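Local coordinates for vacuolar protein sorting-associated protein IST1 (Saccharomyces cerevisiae, PDB 3GGY), which acts late in sorting cargo into multivesicular bodies, regulating recruitment of the ATPase VPS4 to ESCRT-III and inhibiting its activity, at residues M18-L23 with E121-L125; Q30-A34 with H66-E71; R38-A42 with I176-V182; L45-E50 with K186-S190; N106-S111 with I149-I155. All coordinates share one frame. Numbering follows the deposited sequence.

Contact 1 of 5, residues M18-L23 with E121-L125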
# COMPACT_ATOMS: atom_id res chain seq x y z
N MET A 18 -13.24 -5.83 8.10
CA MET A 18 -12.05 -6.08 8.90
C MET A 18 -10.83 -5.53 8.17
O MET A 18 -9.93 -4.95 8.79
CB MET A 18 -11.87 -7.58 9.16
CG MET A 18 -10.66 -7.94 10.02
SD MET A 18 -10.86 -7.61 11.78
CE MET A 18 -10.06 -6.04 11.95
N CYS A 19 -10.78 -5.71 6.86
CA CYS A 19 -9.65 -5.19 6.09
C CYS A 19 -9.56 -3.68 6.23
O CYS A 19 -8.48 -3.12 6.38
CB CYS A 19 -9.77 -5.56 4.61
SG CYS A 19 -9.38 -7.29 4.28
N ILE A 20 -10.71 -3.01 6.18
CA ILE A 20 -10.73 -1.56 6.31
C ILE A 20 -10.22 -1.11 7.68
O ILE A 20 -9.43 -0.18 7.78
CB ILE A 20 -12.16 -1.01 6.08
CG1 ILE A 20 -12.55 -1.21 4.61
CG2 ILE A 20 -12.23 0.46 6.45
CD1 ILE A 20 -13.98 -0.84 4.30
N GLN A 21 -10.66 -1.79 8.73
CA GLN A 21 -10.22 -1.44 10.08
C GLN A 21 -8.72 -1.69 10.25
O GLN A 21 -8.01 -0.86 10.84
CB GLN A 21 -11.01 -2.23 11.12
CG GLN A 21 -12.48 -1.84 11.21
CD GLN A 21 -12.69 -0.35 11.51
OE1 GLN A 21 -12.72 0.48 10.60
NE2 GLN A 21 -12.83 -0.02 12.79
N ARG A 22 -8.23 -2.81 9.74
CA ARG A 22 -6.82 -3.15 9.83
C ARG A 22 -5.97 -2.19 9.01
O ARG A 22 -4.92 -1.74 9.46
CB ARG A 22 -6.57 -4.59 9.37
CG ARG A 22 -7.20 -5.65 10.26
CD ARG A 22 -6.65 -5.57 11.67
NE ARG A 22 -5.22 -5.86 11.73
CZ ARG A 22 -4.69 -7.06 11.49
NH1 ARG A 22 -5.47 -8.08 11.18
NH2 ARG A 22 -3.38 -7.23 11.55
N LEU A 23 -6.41 -1.88 7.80
CA LEU A 23 -5.65 -0.95 6.96
C LEU A 23 -5.57 0.43 7.61
O LEU A 23 -4.51 1.07 7.62
CB LEU A 23 -6.31 -0.83 5.57
CG LEU A 23 -6.06 -2.04 4.66
CD1 LEU A 23 -7.03 -2.04 3.48
CD2 LEU A 23 -4.63 -2.00 4.18
N GLU A 121 1.10 -7.19 6.98
CA GLU A 121 0.61 -6.64 8.24
C GLU A 121 -0.92 -6.72 8.32
O GLU A 121 -1.49 -6.49 9.38
CB GLU A 121 1.07 -5.19 8.43
CG GLU A 121 0.55 -4.22 7.40
CD GLU A 121 1.56 -3.92 6.32
OE1 GLU A 121 2.20 -4.87 5.82
OE2 GLU A 121 1.71 -2.73 5.97
N VAL A 122 -1.57 -7.03 7.20
CA VAL A 122 -3.02 -7.17 7.17
C VAL A 122 -3.33 -8.56 6.62
O VAL A 122 -3.55 -8.73 5.42
CB VAL A 122 -3.68 -6.09 6.28
CG1 VAL A 122 -5.19 -6.27 6.26
CG2 VAL A 122 -3.33 -4.71 6.80
N LYS A 123 -3.35 -9.54 7.51
CA LYS A 123 -3.61 -10.93 7.12
C LYS A 123 -4.93 -11.19 6.43
O LYS A 123 -5.01 -12.05 5.55
CB LYS A 123 -3.52 -11.84 8.35
CG LYS A 123 -2.15 -11.89 8.99
CD LYS A 123 -2.10 -12.89 10.13
CE LYS A 123 -0.80 -12.77 10.90
NZ LYS A 123 -0.63 -11.39 11.46
N GLU A 124 -5.97 -10.46 6.82
CA GLU A 124 -7.30 -10.65 6.24
C GLU A 124 -7.36 -10.51 4.72
O GLU A 124 -8.28 -11.03 4.09
CB GLU A 124 -8.29 -9.67 6.87
CG GLU A 124 -8.59 -9.91 8.34
CD GLU A 124 -7.38 -9.75 9.23
OE1 GLU A 124 -6.60 -8.79 9.02
OE2 GLU A 124 -7.20 -10.58 10.16
N LEU A 125 -6.40 -9.82 4.11
CA LEU A 125 -6.43 -9.67 2.66
C LEU A 125 -6.41 -11.03 1.97
O LEU A 125 -6.99 -11.20 0.90
CB LEU A 125 -5.25 -8.82 2.18
CG LEU A 125 -5.27 -7.33 2.53
CD1 LEU A 125 -3.95 -6.70 2.13
CD2 LEU A 125 -6.44 -6.63 1.84
O HOH W 1 -2.98 -4.17 10.85
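Residues 18-23 of helix 8-46 lie beside the connection between helices 105-115 and 125-135. The approach is close, with CA-CA separations of 5.9 Å between Cys19 and Glu124 and 6.1 Å between Arg22 and Val122. A type I beta turn from Val122 to Leu125 leads into helix 125-135, with only a weak bond from Leu125 N to Val122 O (3.3 Å). Arg22 and Glu124 both direct their CA-CB bonds across the gap. Their side chains meet in a short salt bridge, Arg22 NH1 to Glu124 OE1 at 2.5 Å, while Arg22 CB rests on Val122 CG1 at 3.8 Å. Water 1 links the Arg22 side chain to the backbone of the connection, accepting from Arg22 NE (2.9 Å) and donating to Glu121 O (3.1 Å). On the inner side Cys19 SG packs on Leu125 CD2 at 3.9 Å and Leu23 CD2 on Val122 CG2 at 4.0 Å; Cys19 also touches Cys77 of helix 50-82, so the connection packs on helix 8-46 where that helix lies against its hairpin partner. Glu121 turns its carboxylate elsewhere, to His66 and Gln30. The irregular connection is thus held by apolar contacts where it faces the interior and by a charged pair with a bridging water at the more open border, without direct backbone pairing.

Contact 2 of 5, residues Q30-A34 with H66-E71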
# COMPACT_ATOMS: atom_id res chain seq x y z
N GLN A 30 1.92 3.24 11.16
CA GLN A 30 3.06 3.51 10.30
C GLN A 30 3.35 4.99 10.09
O GLN A 30 4.51 5.37 9.89
CB GLN A 30 2.86 2.79 8.97
CG GLN A 30 3.03 1.27 9.12
CD GLN A 30 2.74 0.52 7.84
OE1 GLN A 30 3.08 0.97 6.75
NE2 GLN A 30 2.14 -0.66 7.98
N GLN A 31 2.32 5.83 10.14
CA GLN A 31 2.52 7.26 9.98
C GLN A 31 3.24 7.79 11.21
O GLN A 31 4.17 8.60 11.10
CB GLN A 31 1.18 7.97 9.80
CG GLN A 31 0.51 7.69 8.46
CD GLN A 31 -0.84 8.36 8.32
OE1 GLN A 31 -1.75 8.14 9.13
NE2 GLN A 31 -0.98 9.19 7.29
N ALA A 32 2.82 7.33 12.38
CA ALA A 32 3.45 7.76 13.63
C ALA A 32 4.92 7.34 13.64
O ALA A 32 5.79 8.10 14.07
CB ALA A 32 2.71 7.16 14.81
N ILE A 33 5.19 6.13 13.17
CA ILE A 33 6.55 5.60 13.13
C ILE A 33 7.40 6.39 12.14
O ILE A 33 8.58 6.67 12.39
CB ILE A 33 6.54 4.10 12.76
CG1 ILE A 33 5.89 3.31 13.90
CG2 ILE A 33 7.96 3.60 12.50
CD1 ILE A 33 5.73 1.83 13.61
N ALA A 34 6.80 6.77 11.01
CA ALA A 34 7.50 7.55 9.99
C ALA A 34 7.92 8.88 10.61
O ALA A 34 9.01 9.38 10.34
CB ALA A 34 6.59 7.78 8.79
N HIS A 66 4.82 3.05 1.07
CA HIS A 66 3.99 1.96 1.56
C HIS A 66 2.74 2.51 2.24
O HIS A 66 1.66 1.93 2.13
CB HIS A 66 4.77 1.10 2.55
CG HIS A 66 4.08 -0.18 2.92
ND1 HIS A 66 3.96 -1.23 2.04
CD2 HIS A 66 3.45 -0.56 4.05
CE1 HIS A 66 3.29 -2.21 2.62
NE2 HIS A 66 2.97 -1.83 3.85
N ILE A 67 2.87 3.63 2.94
CA ILE A 67 1.70 4.22 3.58
C ILE A 67 0.71 4.66 2.50
O ILE A 67 -0.49 4.50 2.66
CB ILE A 67 2.10 5.43 4.46
CG1 ILE A 67 2.81 4.94 5.72
CG2 ILE A 67 0.86 6.24 4.82
CD1 ILE A 67 3.55 6.03 6.48
N GLU A 68 1.23 5.20 1.40
CA GLU A 68 0.37 5.63 0.30
C GLU A 68 -0.36 4.41 -0.26
O GLU A 68 -1.54 4.48 -0.62
CB GLU A 68 1.20 6.28 -0.81
CG GLU A 68 1.95 7.51 -0.35
CD GLU A 68 2.71 8.18 -1.48
OE1 GLU A 68 3.43 7.47 -2.22
OE2 GLU A 68 2.59 9.42 -1.63
N LEU A 69 0.33 3.28 -0.34
CA LEU A 69 -0.29 2.05 -0.84
C LEU A 69 -1.46 1.69 0.06
O LEU A 69 -2.55 1.40 -0.42
CB LEU A 69 0.72 0.89 -0.86
CG LEU A 69 0.19 -0.53 -1.14
CD1 LEU A 69 -0.39 -0.60 -2.55
CD2 LEU A 69 1.33 -1.55 -0.98
N LEU A 70 -1.23 1.71 1.37
CA LEU A 70 -2.29 1.38 2.32
C LEU A 70 -3.50 2.30 2.18
O LEU A 70 -4.63 1.85 2.31
CB LEU A 70 -1.75 1.47 3.76
CG LEU A 70 -0.61 0.52 4.11
CD1 LEU A 70 -0.24 0.69 5.59
CD2 LEU A 70 -1.02 -0.92 3.83
N GLU A 71 -3.26 3.58 1.90
CA GLU A 71 -4.36 4.53 1.74
C GLU A 71 -5.21 4.15 0.52
O GLU A 71 -6.44 4.19 0.57
CB GLU A 71 -3.82 5.95 1.58
CG GLU A 71 -2.95 6.39 2.75
CD GLU A 71 -2.33 7.77 2.55
OE1 GLU A 71 -1.96 8.09 1.40
OE2 GLU A 71 -2.21 8.51 3.55
O HOH W 2 -4.15 8.58 6.23
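Ile67 lies across the backbone and side-chain base of Gln30, its CD1 3.6 Å from Gln30 O and its CG1 3.9 Å from Gln30 CB. The same side chain reaches Gln31, CG2 to Gln31 CG at 3.9 Å, and its CD1 also meets Ala34 CB at 4.2 Å, so one isoleucine spans a full turn of the facing helix. The small Ala34, which also touches Leu60 and Asp64, leaves room for it. Farther along Gln30, the amide oxygen OE1 approaches the edge of the His66 ring, 3.1 Å from CD2, and lies 3.5 Å from Leu70 CD1. Gln30 NE2 and His66 NE2 share one acceptor, the carboxylate of Glu121. At the more exposed border Gln31 and Glu71 are linked through water 2 by two weak hydrogen bonds, to Gln31 NE2 at 3.4 Å and to Glu71 OE2 at 3.3 Å. No direct hydrogen bond crosses between the segments. Their axes come within 11.1 Å and run nearly antiparallel, at 160°, a spacing that leaves room for the Ile67 side chain between the helices. Such a pair is what the long hairpin of helices 8-46 and 50-82 provides, the antiparallel two-helix core characteristic of the ESCRT-III fold, to which this N-terminal domain of Ist1 is related.

Contact 3 of 5, residues R38-A42 with I176-V182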
# COMPACT_ATOMS: atom_id res chain seq x y z
N ARG A 38 11.82 10.41 11.06
CA ARG A 38 12.28 11.71 10.60
C ARG A 38 13.05 12.41 11.72
O ARG A 38 14.09 13.02 11.48
CB ARG A 38 11.09 12.56 10.14
CG ARG A 38 10.53 12.10 8.79
CD ARG A 38 9.26 12.84 8.39
NE ARG A 38 8.83 12.45 7.04
CZ ARG A 38 9.25 13.03 5.92
NH1 ARG A 38 10.10 14.04 5.98
NH2 ARG A 38 8.84 12.57 4.75
N ARG A 39 12.55 12.30 12.95
CA ARG A 39 13.22 12.90 14.10
C ARG A 39 14.59 12.26 14.28
O ARG A 39 15.57 12.93 14.60
CB ARG A 39 12.44 12.66 15.39
CG ARG A 39 11.02 13.15 15.42
CD ARG A 39 10.39 12.78 16.75
NE ARG A 39 11.07 13.44 17.86
CZ ARG A 39 11.00 13.05 19.13
NH1 ARG A 39 10.27 11.99 19.46
NH2 ARG A 39 11.65 13.72 20.07
N GLN A 40 14.65 10.95 14.08
CA GLN A 40 15.89 10.21 14.24
C GLN A 40 16.92 10.55 13.16
O GLN A 40 18.12 10.52 13.41
CB GLN A 40 15.58 8.71 14.28
CG GLN A 40 14.61 8.37 15.41
CD GLN A 40 14.20 6.91 15.45
OE1 GLN A 40 13.82 6.33 14.43
NE2 GLN A 40 14.25 6.31 16.64
N VAL A 41 16.44 10.87 11.96
CA VAL A 41 17.35 11.26 10.88
C VAL A 41 17.96 12.60 11.28
O VAL A 41 19.15 12.82 11.10
CB VAL A 41 16.60 11.43 9.53
CG1 VAL A 41 17.50 12.12 8.51
CG2 VAL A 41 16.17 10.07 9.00
N ALA A 42 17.14 13.47 11.85
CA ALA A 42 17.61 14.78 12.27
C ALA A 42 18.69 14.63 13.33
O ALA A 42 19.69 15.35 13.31
CB ALA A 42 16.44 15.60 12.83
N ILE A 176 13.53 17.41 6.12
CA ILE A 176 13.67 17.02 7.52
C ILE A 176 14.44 18.12 8.25
O ILE A 176 14.15 18.43 9.41
CB ILE A 176 14.44 15.68 7.66
CG1 ILE A 176 13.56 14.54 7.13
CG2 ILE A 176 14.81 15.42 9.12
CD1 ILE A 176 14.28 13.21 7.03
N ALA A 177 15.41 18.73 7.57
CA ALA A 177 16.18 19.81 8.19
C ALA A 177 15.28 21.00 8.50
O ALA A 177 15.46 21.67 9.52
CB ALA A 177 17.32 20.22 7.27
N LYS A 178 14.31 21.27 7.63
CA LYS A 178 13.41 22.39 7.88
C LYS A 178 12.51 22.09 9.08
O LYS A 178 12.36 22.92 9.98
CB LYS A 178 12.54 22.69 6.67
CG LYS A 178 11.64 23.92 6.89
CD LYS A 178 10.86 24.32 5.67
CE LYS A 178 10.08 25.59 5.94
NZ LYS A 178 9.33 26.03 4.74
N THR A 179 11.93 20.90 9.09
CA THR A 179 11.05 20.50 10.18
C THR A 179 11.71 20.59 11.55
O THR A 179 11.10 21.08 12.50
CB THR A 179 10.54 19.05 9.98
OG1 THR A 179 9.74 18.99 8.80
CG2 THR A 179 9.69 18.62 11.17
N TYR A 180 12.95 20.14 11.64
CA TYR A 180 13.65 20.11 12.91
C TYR A 180 14.72 21.18 13.15
O TYR A 180 15.53 21.04 14.06
CB TYR A 180 14.25 18.72 13.10
CG TYR A 180 13.18 17.66 13.16
CD1 TYR A 180 12.40 17.50 14.30
CD2 TYR A 180 12.89 16.88 12.04
CE1 TYR A 180 11.35 16.59 14.32
CE2 TYR A 180 11.85 15.96 12.06
CZ TYR A 180 11.08 15.83 13.20
OH TYR A 180 10.01 14.95 13.22
N ASP A 181 14.69 22.24 12.35
CA ASP A 181 15.66 23.33 12.48
C ASP A 181 17.11 22.87 12.54
O ASP A 181 17.90 23.41 13.32
CB ASP A 181 15.35 24.17 13.73
CG ASP A 181 13.95 24.74 13.72
OD1 ASP A 181 13.59 25.39 12.71
OD2 ASP A 181 13.23 24.55 14.71
N VAL A 182 17.46 21.88 11.73
CA VAL A 182 18.83 21.36 11.71
C VAL A 182 19.77 22.44 11.17
O VAL A 182 19.51 23.01 10.12
CB VAL A 182 18.94 20.11 10.82
CG1 VAL A 182 20.40 19.72 10.64
CG2 VAL A 182 18.16 18.97 11.45
O HOH W 3 10.10 16.18 8.23
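Ile176 is the main projection here, and the hollow it enters lies along one side of helix 8-46. Its CG2 presses against Arg38 O at 3.4 Å and Ala42 CB at 4.1 Å, while its CD1 meets Val41 CG1 at 3.7 Å, and Ile176 CG1 lies 3.7 Å from Arg38 NH1. Leu60 of helix 50-82 touches Ile176 as well, so the isoleucine fits between the two arms of the long hairpin. Ala42 offers little more than a methyl group, and around its CB gather Tyr180 CB at 3.8 Å and Val182 CG2 at 4.0 Å. This shallow place admits the end of helix 166-179 and the chain that follows it. The Tyr180 ring spreads flat over the helix surface, with Arg39 CA over its face, 4.1 Å from the centroid, in a CH-pi contact. A Schellman motif ends helix 166-179, with Asp181 at positive phi as C-prime residue and Val182 N bonded to Ala177 O at 3.0 Å; the reversal lets Val182 return toward Ala42. At the border water 3 bridges Arg38 NH1 (3.1 Å) and Thr179 OG1 (2.9 Å), whereas Arg38 NH2 forms a salt bridge with Asp64. With no direct hydrogen bond across the segments, attachment of the end of helix 166-179 rests on apolar fit and ring contact, bordered by an arginine whose charge is matched from the neighbouring arm.

Contact 4 of 5, residues L45-E50 with K186-S190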
# COMPACT_ATOMS: atom_id res chain seq x y z
N LEU A 45 21.93 13.63 11.81
CA LEU A 45 22.58 14.76 11.17
C LEU A 45 23.30 15.62 12.20
O LEU A 45 24.44 16.04 11.98
CB LEU A 45 21.56 15.61 10.41
CG LEU A 45 20.88 14.94 9.20
CD1 LEU A 45 19.78 15.83 8.66
CD2 LEU A 45 21.92 14.63 8.13
N LEU A 46 22.64 15.88 13.33
CA LEU A 46 23.23 16.69 14.38
C LEU A 46 24.52 16.07 14.92
O LEU A 46 25.39 16.79 15.42
CB LEU A 46 22.25 16.87 15.54
CG LEU A 46 20.96 17.66 15.27
CD1 LEU A 46 20.15 17.77 16.55
CD2 LEU A 46 21.30 19.05 14.73
N THR A 47 24.63 14.75 14.82
CA THR A 47 25.81 14.05 15.31
C THR A 47 26.79 13.60 14.23
O THR A 47 27.60 12.70 14.44
CB THR A 47 25.42 12.83 16.18
OG1 THR A 47 24.50 11.98 15.47
CG2 THR A 47 24.77 13.29 17.47
N ASN A 48 26.70 14.23 13.06
CA ASN A 48 27.60 13.96 11.94
C ASN A 48 27.59 12.54 11.37
O ASN A 48 28.58 12.12 10.78
CB ASN A 48 29.04 14.32 12.35
CG ASN A 48 29.16 15.77 12.83
OD1 ASN A 48 30.10 16.11 13.55
ND2 ASN A 48 28.23 16.62 12.43
N LYS A 49 26.49 11.82 11.54
CA LYS A 49 26.39 10.46 11.02
C LYS A 49 25.70 10.51 9.66
O LYS A 49 24.56 10.08 9.51
CB LYS A 49 25.61 9.58 12.00
CG LYS A 49 26.27 9.46 13.37
CD LYS A 49 25.43 8.62 14.32
CE LYS A 49 26.12 8.47 15.67
NZ LYS A 49 25.29 7.66 16.62
N GLU A 50 26.41 11.05 8.68
CA GLU A 50 25.90 11.22 7.32
C GLU A 50 25.48 9.93 6.62
O GLU A 50 24.38 9.85 6.07
CB GLU A 50 26.94 11.96 6.48
CG GLU A 50 27.38 13.27 7.14
CD GLU A 50 26.22 14.24 7.33
OE1 GLU A 50 25.09 13.79 7.62
OE2 GLU A 50 26.45 15.46 7.19
N LYS A 186 25.26 21.13 9.33
CA LYS A 186 24.96 19.72 9.53
C LYS A 186 24.21 19.10 8.35
O LYS A 186 24.44 17.94 8.00
CB LYS A 186 24.14 19.54 10.81
CG LYS A 186 24.84 20.02 12.08
CD LYS A 186 26.14 19.26 12.33
CE LYS A 186 26.77 19.68 13.65
NZ LYS A 186 28.11 19.07 13.87
N LEU A 187 23.32 19.86 7.74
CA LEU A 187 22.56 19.34 6.60
C LEU A 187 23.43 19.30 5.35
O LEU A 187 23.38 18.34 4.59
CB LEU A 187 21.32 20.18 6.33
CG LEU A 187 20.50 19.59 5.18
CD1 LEU A 187 19.98 18.23 5.60
CD2 LEU A 187 19.36 20.50 4.80
N GLU A 188 24.22 20.35 5.14
CA GLU A 188 25.08 20.41 3.97
C GLU A 188 26.06 19.25 3.91
O GLU A 188 26.33 18.70 2.84
CB GLU A 188 25.86 21.73 3.95
CG GLU A 188 25.03 22.92 3.52
CD GLU A 188 24.46 22.76 2.12
OE1 GLU A 188 25.24 22.43 1.20
OE2 GLU A 188 23.25 22.96 1.95
N ASN A 189 26.60 18.86 5.07
CA ASN A 189 27.55 17.76 5.11
C ASN A 189 26.93 16.42 4.70
O ASN A 189 27.65 15.48 4.38
CB ASN A 189 28.17 17.64 6.51
CG ASN A 189 29.00 18.85 6.90
OD1 ASN A 189 29.54 19.55 6.04
ND2 ASN A 189 29.13 19.10 8.20
N SER A 190 25.59 16.34 4.71
CA SER A 190 24.90 15.10 4.34
C SER A 190 24.50 15.05 2.87
O SER A 190 24.22 13.97 2.33
CB SER A 190 23.65 14.93 5.19
OG SER A 190 22.66 15.87 4.83
O HOH W 4 23.55 11.39 3.69
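This is a contact between the turn at the tip of the long hairpin, where residues 45-50 finish helix 8-46 and start helix 50-82, and residues 186-190, which include part of the short helix 184-188 near the C-terminal end of the modelled chain. The backbones come close, with CA-CA separations of 5.7 Å for Leu45 and Lys186 and 5.0 Å for Glu50 and Ser190. A Schellman motif, with Asn48 at positive phi as its C-prime residue, ends helix 8-46 and turns the chain into the next arm. Leu45 CD1 lies 3.9 Å from Leu187 CD1, and Leu45 CD2 is 3.4 Å from Ser190 CB. Leu187 and Ser190 also touch Leu173 of helix 166-179, so the short helix is fitted between that helix and the hairpin tip. Lys186 stretches its aliphatic chain along the outgoing end of helix 8-46, CD 3.7 Å from Leu45 O and CE 3.7 Å from Leu46 O. Ser190 OG turns back within its own segment to donate to Leu187 O at 2.6 Å. Across the opening, water 4 donates to both Glu50 O and Ser190 O, each at 3.0 Å. No direct hydrogen bond between the segments is clear; the buried area comes mostly from Leu45, the Lys186 chain, Glu50 and Ser190, with solvent joining two backbone carbonyls that could not bond to each other directly.

Contact 5 of 5, residues N106-S111 with I149-I155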
# COMPACT_ATOMS: atom_id res chain seq x y z
N ASN A 106 -13.44 -4.30 -10.90
CA ASN A 106 -12.35 -5.09 -11.49
C ASN A 106 -11.00 -4.66 -10.92
O ASN A 106 -10.22 -5.48 -10.41
CB ASN A 106 -12.33 -4.91 -13.01
CG ASN A 106 -11.31 -5.80 -13.69
OD1 ASN A 106 -11.31 -7.02 -13.50
ND2 ASN A 106 -10.44 -5.21 -14.50
N GLU A 107 -10.73 -3.36 -11.01
CA GLU A 107 -9.50 -2.75 -10.52
C GLU A 107 -9.31 -2.93 -9.02
O GLU A 107 -8.22 -3.27 -8.55
CB GLU A 107 -9.54 -1.27 -10.87
CG GLU A 107 -8.32 -0.48 -10.48
CD GLU A 107 -8.47 0.98 -10.84
OE1 GLU A 107 -8.82 1.27 -12.01
OE2 GLU A 107 -8.24 1.83 -9.96
N ALA A 108 -10.38 -2.69 -8.26
CA ALA A 108 -10.31 -2.80 -6.81
C ALA A 108 -9.98 -4.21 -6.29
O ALA A 108 -9.09 -4.37 -5.46
CB ALA A 108 -11.62 -2.32 -6.19
N ILE A 109 -10.69 -5.22 -6.78
CA ILE A 109 -10.46 -6.58 -6.32
C ILE A 109 -9.09 -7.10 -6.76
O ILE A 109 -8.40 -7.77 -5.98
CB ILE A 109 -11.57 -7.54 -6.82
CG1 ILE A 109 -11.43 -8.89 -6.13
CG2 ILE A 109 -11.49 -7.69 -8.33
CD1 ILE A 109 -11.68 -8.83 -4.62
N ARG A 110 -8.69 -6.79 -7.98
CA ARG A 110 -7.39 -7.24 -8.47
C ARG A 110 -6.26 -6.61 -7.65
O ARG A 110 -5.29 -7.29 -7.31
CB ARG A 110 -7.21 -6.88 -9.95
CG ARG A 110 -8.07 -7.72 -10.87
CD ARG A 110 -7.94 -7.26 -12.31
NE ARG A 110 -8.79 -8.07 -13.17
CZ ARG A 110 -8.44 -9.25 -13.67
NH1 ARG A 110 -7.24 -9.76 -13.41
NH2 ARG A 110 -9.31 -9.95 -14.40
N SER A 111 -6.38 -5.32 -7.34
CA SER A 111 -5.35 -4.65 -6.57
C SER A 111 -5.19 -5.22 -5.16
O SER A 111 -4.08 -5.36 -4.66
CB SER A 111 -5.64 -3.14 -6.50
OG SER A 111 -5.56 -2.56 -7.79
N ILE A 149 -2.32 -9.30 -14.02
CA ILE A 149 -3.29 -8.94 -15.05
C ILE A 149 -4.27 -7.89 -14.54
O ILE A 149 -4.93 -8.08 -13.51
CB ILE A 149 -4.07 -10.17 -15.54
CG1 ILE A 149 -3.11 -11.18 -16.16
CG2 ILE A 149 -5.15 -9.76 -16.53
CD1 ILE A 149 -2.26 -10.62 -17.29
N ASP A 150 -4.34 -6.78 -15.27
CA ASP A 150 -5.22 -5.67 -14.95
C ASP A 150 -4.97 -4.99 -13.60
O ASP A 150 -5.85 -4.29 -13.08
CB ASP A 150 -6.69 -6.09 -15.06
CG ASP A 150 -7.16 -6.16 -16.50
OD1 ASP A 150 -6.33 -5.93 -17.40
OD2 ASP A 150 -8.37 -6.44 -16.72
N VAL A 151 -3.79 -5.19 -13.04
CA VAL A 151 -3.44 -4.52 -11.78
C VAL A 151 -2.87 -3.15 -12.18
O VAL A 151 -1.94 -3.07 -13.00
CB VAL A 151 -2.37 -5.30 -10.98
CG1 VAL A 151 -1.97 -4.51 -9.72
CG2 VAL A 151 -2.92 -6.66 -10.57
N PRO A 152 -3.42 -2.06 -11.62
CA PRO A 152 -2.98 -0.69 -11.92
C PRO A 152 -1.48 -0.50 -11.76
O PRO A 152 -0.87 -1.01 -10.81
CB PRO A 152 -3.76 0.15 -10.91
CG PRO A 152 -5.00 -0.64 -10.70
CD PRO A 152 -4.49 -2.06 -10.62
N GLU A 153 -0.88 0.23 -12.69
CA GLU A 153 0.54 0.50 -12.64
C GLU A 153 0.93 1.14 -11.30
O GLU A 153 1.97 0.82 -10.74
CB GLU A 153 0.94 1.42 -13.79
CG GLU A 153 2.43 1.49 -14.03
CD GLU A 153 3.02 0.15 -14.40
OE1 GLU A 153 2.50 -0.48 -15.35
OE2 GLU A 153 3.99 -0.29 -13.75
N LYS A 154 0.07 2.02 -10.79
CA LYS A 154 0.34 2.70 -9.52
C LYS A 154 0.52 1.69 -8.38
O LYS A 154 1.41 1.85 -7.54
CB LYS A 154 -0.79 3.68 -9.18
CG LYS A 154 -2.14 3.04 -8.89
CD LYS A 154 -3.14 4.08 -8.39
CE LYS A 154 -4.49 3.46 -8.03
NZ LYS A 154 -5.45 4.50 -7.56
N ILE A 155 -0.32 0.66 -8.36
CA ILE A 155 -0.24 -0.37 -7.33
C ILE A 155 1.04 -1.20 -7.50
O ILE A 155 1.73 -1.51 -6.53
CB ILE A 155 -1.47 -1.30 -7.39
CG1 ILE A 155 -2.73 -0.54 -6.97
CG2 ILE A 155 -1.25 -2.52 -6.50
CD1 ILE A 155 -2.74 -0.08 -5.51
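Asn106 and Arg110, one turn apart on helix 105-115, together meet the polar groups of Ile149 and Asp150. Asn106 ND2 donates to Asp150 OD2 at 3.3 Å, and Asn106 OD1 accepts from Arg110 NE at 2.7 Å, so the amide is used at both ends. Arg110 NH1 gives a weak hydrogen bond to Ile149 O at 2.9 Å, and NH2 forms a salt bridge with Glu93. Asp150 CB sits over one face of the guanidinium; the long salt bridge from Arg110 NE to Asp150 OD2, 3.9 Å, is one of charge alone, because that oxygen lies well out of the guanidinium plane. The segments thus join two helices of the small helical layer that packs beside the long hairpin of this ESCRT-III-like domain, where Tyr76 of helix 50-82 touches both Ser111 and Pro152. Pro152, at the N-cap position of helix 153-159, brings no backbone N-H; its CG lies 3.3 Å from Glu107 CG and its CD 3.1 Å from Ser111 OG. Ser111 OG donates to Glu107 O of its own helix at 2.9 Å and lies 3.6 Å from Ile155 CG1. Glu107 OE2 is hydrogen-bonded to Tyr76 OH.

How the contacts relate
Four of the five contacts use helix 8-46, and contacts 1 to 4 follow each other along it; contact 5 joins elements beside the hairpin. Contact 2 lies nearest the centre of the chain, and contacts 3 and 4 far out toward the hairpin tip. Burial varies: five of nine touching residues are buried in contact 5, but two of eight in contact 4. Contacts 1 and 2 meet through Glu121 and through Leu23 against Leu70, contacts 2 and 5 through Leu69 and Ile155, and contacts 3 and 4 through Ala177 and Val182 on Leu187. Contact 5 alone has clear direct hydrogen bonds across its segments; contact 1 adds a salt bridge to its water, and contacts 2 to 4 join apolar packing with bridging waters.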